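Local coordinates for protein particle-associated glycoside hydrolase (Acinetobacter phage Fri1, PDB 6C72) that probably degrades the capsular polysaccharide of Acinetobacter baumannii as a trimeric tailspike depolymerase during virus entry, at residues V117-M120 against A121-G124; T41-V45 against A46-F50; D519-T522 against N523-S526; T463-Q466 against Q467-N470. All coordinates share one frame; numbering follows the deposited sequence.

Contact 1 (V117-M120 against A121-G124); sequences VDYM and ALIG
The branched side chain of I123 fits a shallow notch between the ring of Y119 and the thioether of M120. Its CG2 methyl forms the main bump: it sits 4.2 Å from the centroid of the Y119 ring and 25° off the ring normal, a CH-pi contact over one face. The other branch reaches further, and its CD1 methyl lies 3.9 Å from Y119 CE2 and 4.0 Å from M120 SD, touching both the ring and the sulfur. This double reach depends on a chi1 of 65°, which sets CG1 between the backbone N and the carbonyl carbon and so frees CG2 for the ring. M120 is bent at chi2 and chi3, curling its sulfur round to meet the isoleucine. L122 adds a looser touch, its CD2 4.2 Å from Y119 CD1.

V117 to M120 belong to the C-terminal part of helix 110-122, which follows strand 89-91 and precedes strand 126-129 in the chain, at the start of the parallel beta-helix; the chain leaves the helix through I123 and G124. V117, M120 and A121 lean on V145, and L122 packs against S153 of the second subunit; D118 OD1 is held by a salt bridge to K142 and a hydrogen bond from Q114. Along the backbone, A121 N donates to V117 O at 3.0 Å, whereas the bonds of L122 N and I123 N are bent and weak. G124 follows with a positive phi that would jam a CB against the preceding carbonyl. The side-chain contact is thus apolar, the I123 methyls meeting a ring face and a thioether by dispersion, while the polar groups beside them are backbone N-H and C=O joined by mostly weak bonds.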
loop_
_atom_site.group_PDB
_atom_site.type_symbol
_atom_site.label_atom_id
_atom_site.label_comp_id
_atom_site.label_asym_id
_atom_site.label_seq_id
_atom_site.Cartn_x
_atom_site.Cartn_y
_atom_site.Cartn_z
ATOM N N VAL A 117 -14.306 -12.522 -32.239
ATOM C CA VAL A 117 -13.133 -11.943 -31.587
ATOM C C VAL A 117 -12.155 -11.426 -32.634
ATOM O O VAL A 117 -11.619 -10.317 -32.509
ATOM C CB VAL A 117 -12.472 -12.974 -30.651
ATOM C CG1 VAL A 117 -11.204 -12.418 -30.044
ATOM C CG2 VAL A 117 -13.446 -13.428 -29.588
ATOM N N ASP A 118 -11.922 -12.221 -33.689
ATOM C CA ASP A 118 -11.001 -11.831 -34.752
ATOM C C ASP A 118 -11.463 -10.580 -35.481
ATOM O O ASP A 118 -10.645 -9.717 -35.817
ATOM C CB ASP A 118 -10.824 -12.968 -35.755
ATOM C CG ASP A 118 -9.990 -14.107 -35.210
ATOM O OD1 ASP A 118 -9.558 -14.032 -34.037
ATOM O OD2 ASP A 118 -9.723 -15.058 -35.982
ATOM N N TYR A 119 -12.763 -10.468 -35.754
ATOM C CA TYR A 119 -13.239 -9.315 -36.513
ATOM C C TYR A 119 -13.181 -8.036 -35.682
ATOM O O TYR A 119 -12.813 -6.972 -36.201
ATOM C CB TYR A 119 -14.652 -9.566 -37.034
ATOM C CG TYR A 119 -15.200 -8.391 -37.802
ATOM C CD1 TYR A 119 -14.664 -8.031 -39.030
ATOM C CD2 TYR A 119 -16.231 -7.624 -37.285
ATOM C CE1 TYR A 119 -15.149 -6.950 -39.738
ATOM C CE2 TYR A 119 -16.732 -6.540 -37.989
ATOM C CZ TYR A 119 -16.187 -6.213 -39.218
ATOM O OH TYR A 119 -16.673 -5.135 -39.914
ATOM N N MET A 120 -13.544 -8.116 -34.390
ATOM C CA MET A 120 -13.416 -6.952 -33.515
ATOM C C MET A 120 -11.960 -6.526 -33.385
ATOM O O MET A 120 -11.648 -5.331 -33.425
ATOM C CB MET A 120 -14.000 -7.252 -32.135
ATOM C CG MET A 120 -15.515 -7.236 -32.081
ATOM S SD MET A 120 -16.257 -5.686 -32.627
ATOM C CE MET A 120 -15.864 -4.599 -31.271
ATOM N N ALA A 121 -11.051 -7.491 -33.252
ATOM C CA ALA A 121 -9.631 -7.163 -33.240
ATOM C C ALA A 121 -9.167 -6.547 -34.562
ATOM O O ALA A 121 -8.149 -5.852 -34.586
ATOM C CB ALA A 121 -8.805 -8.411 -32.920
ATOM N N LEU A 122 -9.865 -6.813 -35.664
ATOM C CA LEU A 122 -9.511 -6.170 -36.923
ATOM C C LEU A 122 -9.952 -4.707 -36.948
ATOM O O LEU A 122 -9.262 -3.873 -37.532
ATOM C CB LEU A 122 -10.126 -6.942 -38.095
ATOM C CG LEU A 122 -9.768 -6.642 -39.554
ATOM C CD1 LEU A 122 -8.366 -7.096 -39.901
ATOM C CD2 LEU A 122 -10.778 -7.304 -40.486
ATOM N N ILE A 123 -11.068 -4.362 -36.298
ATOM C CA ILE A 123 -11.612 -3.009 -36.425
ATOM C C ILE A 123 -11.391 -2.162 -35.169
ATOM O O ILE A 123 -12.155 -1.234 -34.889
ATOM C CB ILE A 123 -13.113 -3.048 -36.786
ATOM C CG1 ILE A 123 -13.942 -3.676 -35.659
ATOM C CG2 ILE A 123 -13.323 -3.784 -38.096
ATOM C CD1 ILE A 123 -15.446 -3.579 -35.889
ATOM N N GLY A 124 -10.344 -2.449 -34.407
ATOM C CA GLY A 124 -9.930 -1.560 -33.338
ATOM C C GLY A 124 -10.193 -2.071 -31.945
ATOM O O GLY A 124 -9.856 -1.378 -30.976
#

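Contact 2 (T41-V45 against A46-F50); sequences TTSYV and AGTGF
A46 follows V45 into a tight reversal on the surface, in the loop between strands 38-41 and 54-58. A46 and G47 are the two central residues of a type II beta turn from V45 to T48, and the positive phi of G47 (83°) suits glycine at the third place. T48 closes the turn twice over. Its N donates to V45 O at 3.2 Å, and its hydroxyl OG1 gives a second bond to V45 O at 2.9 Å, lying in the carbonyl plane on a lone pair. With OG1 placed between backbone N and carbonyl carbon (chi1 64°), the hydroxyl faces back into the loop, where it also accepts from a water that takes the N-H of V45, while CG2 rests against V45 CB. G49, at backbone angles that would press a CB against the preceding carbonyl and so favour glycine, turns its N-H to S43 OG, 3.0 Å away; serine supplies an acceptor on a short arm. A second water donates to T42 O and, weakly, to G49 O. F50 then shuts the loop at its base: its O receives Y44 N at 2.8 Å in a nearly straight bond (169°). The phenyl ring leaves the turn altogether and packs on T93, A99 and E100.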
loop_
_atom_site.group_PDB
_atom_site.type_symbol
_atom_site.label_atom_id
_atom_site.label_comp_id
_atom_site.label_asym_id
_atom_site.label_seq_id
_atom_site.Cartn_x
_atom_site.Cartn_y
_atom_site.Cartn_z
ATOM N N THR A 41 -31.782 -6.385 -40.186
ATOM C CA THR A 41 -32.352 -7.703 -39.946
ATOM C C THR A 41 -33.088 -7.730 -38.614
ATOM O O THR A 41 -32.649 -7.123 -37.635
ATOM C CB THR A 41 -31.271 -8.785 -39.938
ATOM O OG1 THR A 41 -30.259 -8.441 -38.984
ATOM C CG2 THR A 41 -30.655 -8.949 -41.318
ATOM N N THR A 42 -34.233 -8.412 -38.602
ATOM C CA THR A 42 -34.976 -8.622 -37.365
ATOM C C THR A 42 -34.227 -9.558 -36.425
ATOM O O THR A 42 -34.118 -9.293 -35.222
ATOM C CB THR A 42 -36.353 -9.206 -37.692
ATOM O OG1 THR A 42 -37.138 -8.247 -38.413
ATOM C CG2 THR A 42 -37.067 -9.629 -36.420
ATOM N N SER A 43 -33.754 -10.684 -36.951
ATOM C CA SER A 43 -32.926 -11.634 -36.223
ATOM C C SER A 43 -31.846 -12.151 -37.154
ATOM O O SER A 43 -31.849 -11.866 -38.354
ATOM C CB SER A 43 -33.742 -12.810 -35.689
ATOM O OG SER A 43 -34.935 -12.360 -35.090
ATOM N N TYR A 44 -30.920 -12.938 -36.603
ATOM C CA TYR A 44 -30.045 -13.700 -37.485
ATOM C C TYR A 44 -30.799 -14.884 -38.082
ATOM O O TYR A 44 -30.953 -14.984 -39.300
ATOM C CB TYR A 44 -28.800 -14.174 -36.745
ATOM C CG TYR A 44 -27.688 -14.621 -37.671
ATOM C CD1 TYR A 44 -27.721 -15.862 -38.295
ATOM C CD2 TYR A 44 -26.594 -13.796 -37.915
ATOM C CE1 TYR A 44 -26.704 -16.257 -39.128
ATOM C CE2 TYR A 44 -25.584 -14.185 -38.735
ATOM C CZ TYR A 44 -25.636 -15.413 -39.332
ATOM O OH TYR A 44 -24.613 -15.789 -40.154
ATOM N N VAL A 45 -31.290 -15.785 -37.233
ATOM C CA VAL A 45 -32.192 -16.858 -37.650
ATOM C C VAL A 45 -33.632 -16.413 -37.423
ATOM O O VAL A 45 -33.992 -15.970 -36.324
ATOM C CB VAL A 45 -31.889 -18.168 -36.904
ATOM C CG1 VAL A 45 -32.937 -19.216 -37.228
ATOM C CG2 VAL A 45 -30.510 -18.671 -37.288
ATOM N N ALA A 46 -34.458 -16.543 -38.459
ATOM C CA ALA A 46 -35.804 -15.983 -38.431
ATOM C C ALA A 46 -36.597 -16.500 -37.240
ATOM O O ALA A 46 -36.612 -17.703 -36.956
ATOM C CB ALA A 46 -36.535 -16.312 -39.730
ATOM N N GLY A 47 -37.236 -15.571 -36.529
ATOM C CA GLY A 47 -38.121 -15.868 -35.421
ATOM C C GLY A 47 -37.457 -16.098 -34.079
ATOM O O GLY A 47 -38.165 -16.404 -33.108
ATOM N N THR A 48 -36.128 -15.941 -33.971
ATOM C CA THR A 48 -35.473 -16.172 -32.692
ATOM C C THR A 48 -35.373 -14.913 -31.846
ATOM O O THR A 48 -35.245 -15.016 -30.622
ATOM C CB THR A 48 -34.053 -16.746 -32.868
ATOM O OG1 THR A 48 -33.202 -15.799 -33.532
ATOM C CG2 THR A 48 -34.082 -18.056 -33.643
ATOM N N GLY A 49 -35.399 -13.733 -32.461
ATOM C CA GLY A 49 -35.237 -12.503 -31.713
ATOM C C GLY A 49 -33.814 -12.171 -31.326
ATOM O O GLY A 49 -33.596 -11.171 -30.632
ATOM N N PHE A 50 -32.845 -12.982 -31.737
ATOM C CA PHE A 50 -31.434 -12.759 -31.460
ATOM C C PHE A 50 -30.694 -12.527 -32.769
ATOM O O PHE A 50 -31.019 -13.143 -33.791
ATOM C CB PHE A 50 -30.826 -13.953 -30.727
ATOM C CG PHE A 50 -31.378 -14.153 -29.351
ATOM C CD1 PHE A 50 -32.526 -14.897 -29.158
ATOM C CD2 PHE A 50 -30.744 -13.588 -28.243
ATOM C CE1 PHE A 50 -33.046 -15.077 -27.885
ATOM C CE2 PHE A 50 -31.256 -13.764 -26.963
ATOM C CZ PHE A 50 -32.416 -14.510 -26.786
HETATM O O HOH W 1 -32.478 -9.560 -32.591
HETATM O O HOH W 2 -30.537 -16.213 -34.474
#

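Contact 3 (D519-T522 against N523-S526); sequences DATT and NAGS. With ZN (zinc ion), chain L.
D519 CB faces the G525-S526 side of a compact loop, and its carboxylate meets the zinc; its OD1 closes an Asx turn by accepting T521 N at 2.8 Å. The loop joins strands 509-517 and 528-536, and its two halves run back past each other.

Among the hydrogen bonds, OD1 is doubly held: T521 N comes from the anti side and T521 OG1 from the syn side. OD2 takes a weak bond from S526 N and also accepts T576 N, so the carboxylate is gripped at both oxygens. At the apex, A524 N donates to T522 O at 2.7 Å round N523; this i to i+2 bond defines a gamma turn, classic in form because N523 has positive phi. G525 N and T522 OG1 bond to D537 and N538 of the third subunit.

Metal binding suits the aspartate and threonine. Zinc lies 2.4 Å from D519 OD1 and more loosely 2.7 Å from T521 OG1; S573 and N575 complete the protein site, and a water ligand sits 2.3 Å from the zinc.

Packing is close. G525 CA comes to 3.6 Å from D519 CG, and a CB there would collide with D519 CB, which calls for glycine. The T521 methyl, CG2, lies 4.2 Å from A524 CB.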
loop_
_atom_site.group_PDB
_atom_site.type_symbol
_atom_site.label_atom_id
_atom_site.label_comp_id
_atom_site.label_asym_id
_atom_site.label_seq_id
_atom_site.Cartn_x
_atom_site.Cartn_y
_atom_site.Cartn_z
ATOM N N ASP A 519 42.647 -20.521 30.827
ATOM C CA ASP A 519 43.498 -21.425 30.077
ATOM C C ASP A 519 42.804 -22.756 29.837
ATOM O O ASP A 519 42.126 -23.285 30.725
ATOM C CB ASP A 519 44.804 -21.630 30.844
ATOM C CG ASP A 519 45.959 -22.030 29.951
ATOM O OD1 ASP A 519 45.810 -23.015 29.203
ATOM O OD2 ASP A 519 47.008 -21.340 30.002
ATOM N N ALA A 520 42.977 -23.298 28.628
ATOM C CA ALA A 520 42.394 -24.579 28.269
ATOM C C ALA A 520 43.298 -25.756 28.607
ATOM O O ALA A 520 42.886 -26.901 28.418
ATOM C CB ALA A 520 42.050 -24.613 26.776
ATOM N N THR A 521 44.496 -25.506 29.127
ATOM C CA THR A 521 45.397 -26.581 29.534
ATOM C C THR A 521 44.909 -27.266 30.808
ATOM O O THR A 521 44.403 -26.618 31.726
ATOM C CB THR A 521 46.809 -26.025 29.781
ATOM O OG1 THR A 521 47.298 -25.383 28.597
ATOM C CG2 THR A 521 47.770 -27.123 30.209
ATOM N N THR A 522 45.109 -28.579 30.875
ATOM C CA THR A 522 44.800 -29.353 32.071
ATOM C C THR A 522 45.952 -29.263 33.075
ATOM O O THR A 522 47.114 -29.437 32.704
ATOM C CB THR A 522 44.540 -30.809 31.677
ATOM O OG1 THR A 522 43.484 -30.856 30.709
ATOM C CG2 THR A 522 44.154 -31.648 32.883
ATOM N N ASN A 523 45.625 -28.952 34.341
ATOM C CA ASN A 523 46.564 -28.936 35.474
ATOM C C ASN A 523 47.586 -27.797 35.440
ATOM O O ASN A 523 47.849 -27.176 36.473
ATOM C CB ASN A 523 47.331 -30.260 35.583
ATOM C CG ASN A 523 46.430 -31.441 35.896
ATOM O OD1 ASN A 523 45.349 -31.288 36.480
ATOM N ND2 ASN A 523 46.869 -32.634 35.496
ATOM N N ALA A 524 48.205 -27.543 34.284
ATOM C CA ALA A 524 49.304 -26.590 34.179
ATOM C C ALA A 524 48.886 -25.276 33.522
ATOM O O ALA A 524 49.743 -24.535 33.025
ATOM C CB ALA A 524 50.474 -27.216 33.411
ATOM N N GLY A 525 47.592 -24.981 33.493
ATOM C CA GLY A 525 47.155 -23.730 32.921
ATOM C C GLY A 525 47.411 -22.570 33.858
ATOM O O GLY A 525 47.795 -22.727 35.017
ATOM N N SER A 526 47.142 -21.376 33.358
ATOM C CA SER A 526 47.420 -20.185 34.137
ATOM C C SER A 526 46.470 -20.062 35.321
ATOM O O SER A 526 45.309 -20.471 35.255
ATOM C CB SER A 526 47.332 -18.959 33.239
ATOM O OG SER A 526 46.172 -19.007 32.466
HETATM ZN ZN ZN L . 47.667 -22.832 27.739
HETATM O O HOH W 3 43.032 -20.349 33.649
HETATM O O HOH W 4 46.614 -22.892 25.684
#

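Contact 4 (T463-Q466 against Q467-N470); sequences TITQ and QYRN
T465 stands between two side chains that come at it from different directions, the ring of Y468 and the guanidinium of R469. T465 and Y468 cross at about a right angle: T465 CB is 3.8 Å from ring atom CD2, and the threonine methyl CG2 sits 4.0 Å from the same atom. One ring face is met by Q467 CG, 3.5 Å above the plane toward the rim. R469 arrives differently. Its chain bends at chi3 (-65°) and doubles back, so that the guanidinium lays one face over Q466 CA, 3.4 Å from the plane, and turns its edge to T465 OG1, which lies in plane 2.8 Å from NH1. That threonine hydroxyl is bonded to D460 and R462 O. R469 NH2 donates to R462 O, while one flat face of the arginine rests on backbone carbon.

The segment is a run of tight, overlapping turns in the linker between the beta-helix and the C-terminal beta domain. Y468 N donates to T465 O, while Q466 O takes two donors, R469 N from above the carbonyl plane and N470 N nearly end-on at a C=O...N angle of 173°. The trimer is joined here: Y468 rings of the three subunits meet edge-to-face. Y468 OH of this chain bonds to D460 and R469 NH1 of the second subunit, and R469 NH1 of this chain bonds to Y468 OH of the third. Q467, extended beyond CG, sends OE1 to D460 N of the second subunit; the same OE1 lies 2.8 Å from a water that accepts from Q467 N.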
loop_
_atom_site.group_PDB
_atom_site.type_symbol
_atom_site.label_atom_id
_atom_site.label_comp_id
_atom_site.label_asym_id
_atom_site.label_seq_id
_atom_site.Cartn_x
_atom_site.Cartn_y
_atom_site.Cartn_z
ATOM N N THR A 463 17.744 -8.670 12.938
ATOM C CA THR A 463 19.160 -8.485 12.642
ATOM C C THR A 463 19.581 -7.027 12.806
ATOM O O THR A 463 20.693 -6.748 13.264
ATOM C CB THR A 463 19.462 -8.988 11.226
ATOM O OG1 THR A 463 19.140 -10.381 11.130
ATOM C CG2 THR A 463 20.926 -8.804 10.890
ATOM N N ILE A 464 18.710 -6.086 12.440
ATOM C CA ILE A 464 19.074 -4.673 12.476
ATOM C C ILE A 464 19.458 -4.249 13.891
ATOM O O ILE A 464 20.276 -3.343 14.077
ATOM C CB ILE A 464 17.919 -3.816 11.915
ATOM C CG1 ILE A 464 18.322 -2.354 11.819
ATOM C CG2 ILE A 464 16.665 -3.924 12.769
ATOM C CD1 ILE A 464 19.361 -2.117 10.795
ATOM N N THR A 465 18.895 -4.896 14.908
ATOM C CA THR A 465 19.145 -4.559 16.297
ATOM C C THR A 465 20.068 -5.547 16.991
ATOM O O THR A 465 20.207 -5.491 18.220
ATOM C CB THR A 465 17.817 -4.500 17.051
ATOM O OG1 THR A 465 17.097 -5.712 16.796
ATOM C CG2 THR A 465 16.986 -3.298 16.617
ATOM N N GLN A 466 20.696 -6.457 16.257
ATOM C CA GLN A 466 21.470 -7.485 16.945
ATOM C C GLN A 466 22.641 -6.889 17.726
ATOM O O GLN A 466 23.035 -7.446 18.756
ATOM C CB GLN A 466 21.956 -8.537 15.945
ATOM C CG GLN A 466 23.022 -8.042 15.007
ATOM C CD GLN A 466 23.282 -9.012 13.864
ATOM O OE1 GLN A 466 22.723 -10.119 13.829
ATOM N NE2 GLN A 466 24.126 -8.601 12.918
ATOM N N GLN A 467 23.170 -5.738 17.299
ATOM C CA GLN A 467 24.294 -5.133 18.019
ATOM C C GLN A 467 23.913 -4.693 19.428
ATOM O O GLN A 467 24.799 -4.472 20.253
ATOM C CB GLN A 467 24.851 -3.941 17.242
ATOM C CG GLN A 467 23.933 -2.734 17.234
ATOM C CD GLN A 467 24.310 -1.734 16.163
ATOM O OE1 GLN A 467 24.208 -2.031 14.969
ATOM N NE2 GLN A 467 24.732 -0.538 16.573
ATOM N N TYR A 468 22.626 -4.551 19.724
ATOM C CA TYR A 468 22.193 -4.246 21.079
ATOM C C TYR A 468 22.040 -5.494 21.935
ATOM O O TYR A 468 21.868 -5.382 23.153
ATOM C CB TYR A 468 20.859 -3.484 21.041
ATOM C CG TYR A 468 20.884 -2.312 20.083
ATOM C CD1 TYR A 468 21.979 -1.450 20.037
ATOM C CD2 TYR A 468 19.826 -2.077 19.217
ATOM C CE1 TYR A 468 22.014 -0.382 19.149
ATOM C CE2 TYR A 468 19.841 -1.015 18.342
ATOM C CZ TYR A 468 20.934 -0.165 18.308
ATOM O OH TYR A 468 20.944 0.894 17.423
ATOM N N ARG A 469 22.082 -6.679 21.334
ATOM C CA ARG A 469 21.881 -7.915 22.076
ATOM C C ARG A 469 23.163 -8.698 22.307
ATOM O O ARG A 469 23.231 -9.480 23.259
ATOM C CB ARG A 469 20.861 -8.813 21.352
ATOM C CG ARG A 469 19.518 -8.135 21.077
ATOM C CD ARG A 469 18.463 -9.130 20.627
ATOM N NE ARG A 469 18.779 -9.754 19.341
ATOM C CZ ARG A 469 18.524 -9.216 18.153
ATOM N NH1 ARG A 469 17.947 -8.027 18.068
ATOM N NH2 ARG A 469 18.847 -9.871 17.047
ATOM N N ASN A 470 24.174 -8.522 21.479
ATOM C CA ASN A 470 25.420 -9.165 21.827
ATOM C C ASN A 470 26.053 -8.415 22.993
ATOM O O ASN A 470 25.697 -7.270 23.294
ATOM C CB ASN A 470 26.364 -9.192 20.621
ATOM C CG ASN A 470 25.736 -9.861 19.392
ATOM O OD1 ASN A 470 24.575 -10.294 19.424
ATOM N ND2 ASN A 470 26.506 -9.941 18.302
HETATM O O HOH W 5 22.845 -4.437 14.559
#

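Overall arrangement
The four contacts follow one another along an elongated chain, each a local turn or helix end. Contacts 1 and 2 lie toward the N-terminal end, with centres 23 Å apart; contacts 3 and 4 lie on the opposite side of the chain's centre, 34 Å apart, and the centres of contacts 2 and 3 are separated by about 105 Å. Three of them bear clearly on trimer assembly: contact 1 touches the second subunit, contact 3 the third, and contact 4 both. Contact 3 holds ligands of a zinc ion, whereas the side chains of T465, F50 and I123 lie about 4, 5 and 9 Å from bound zinc ions.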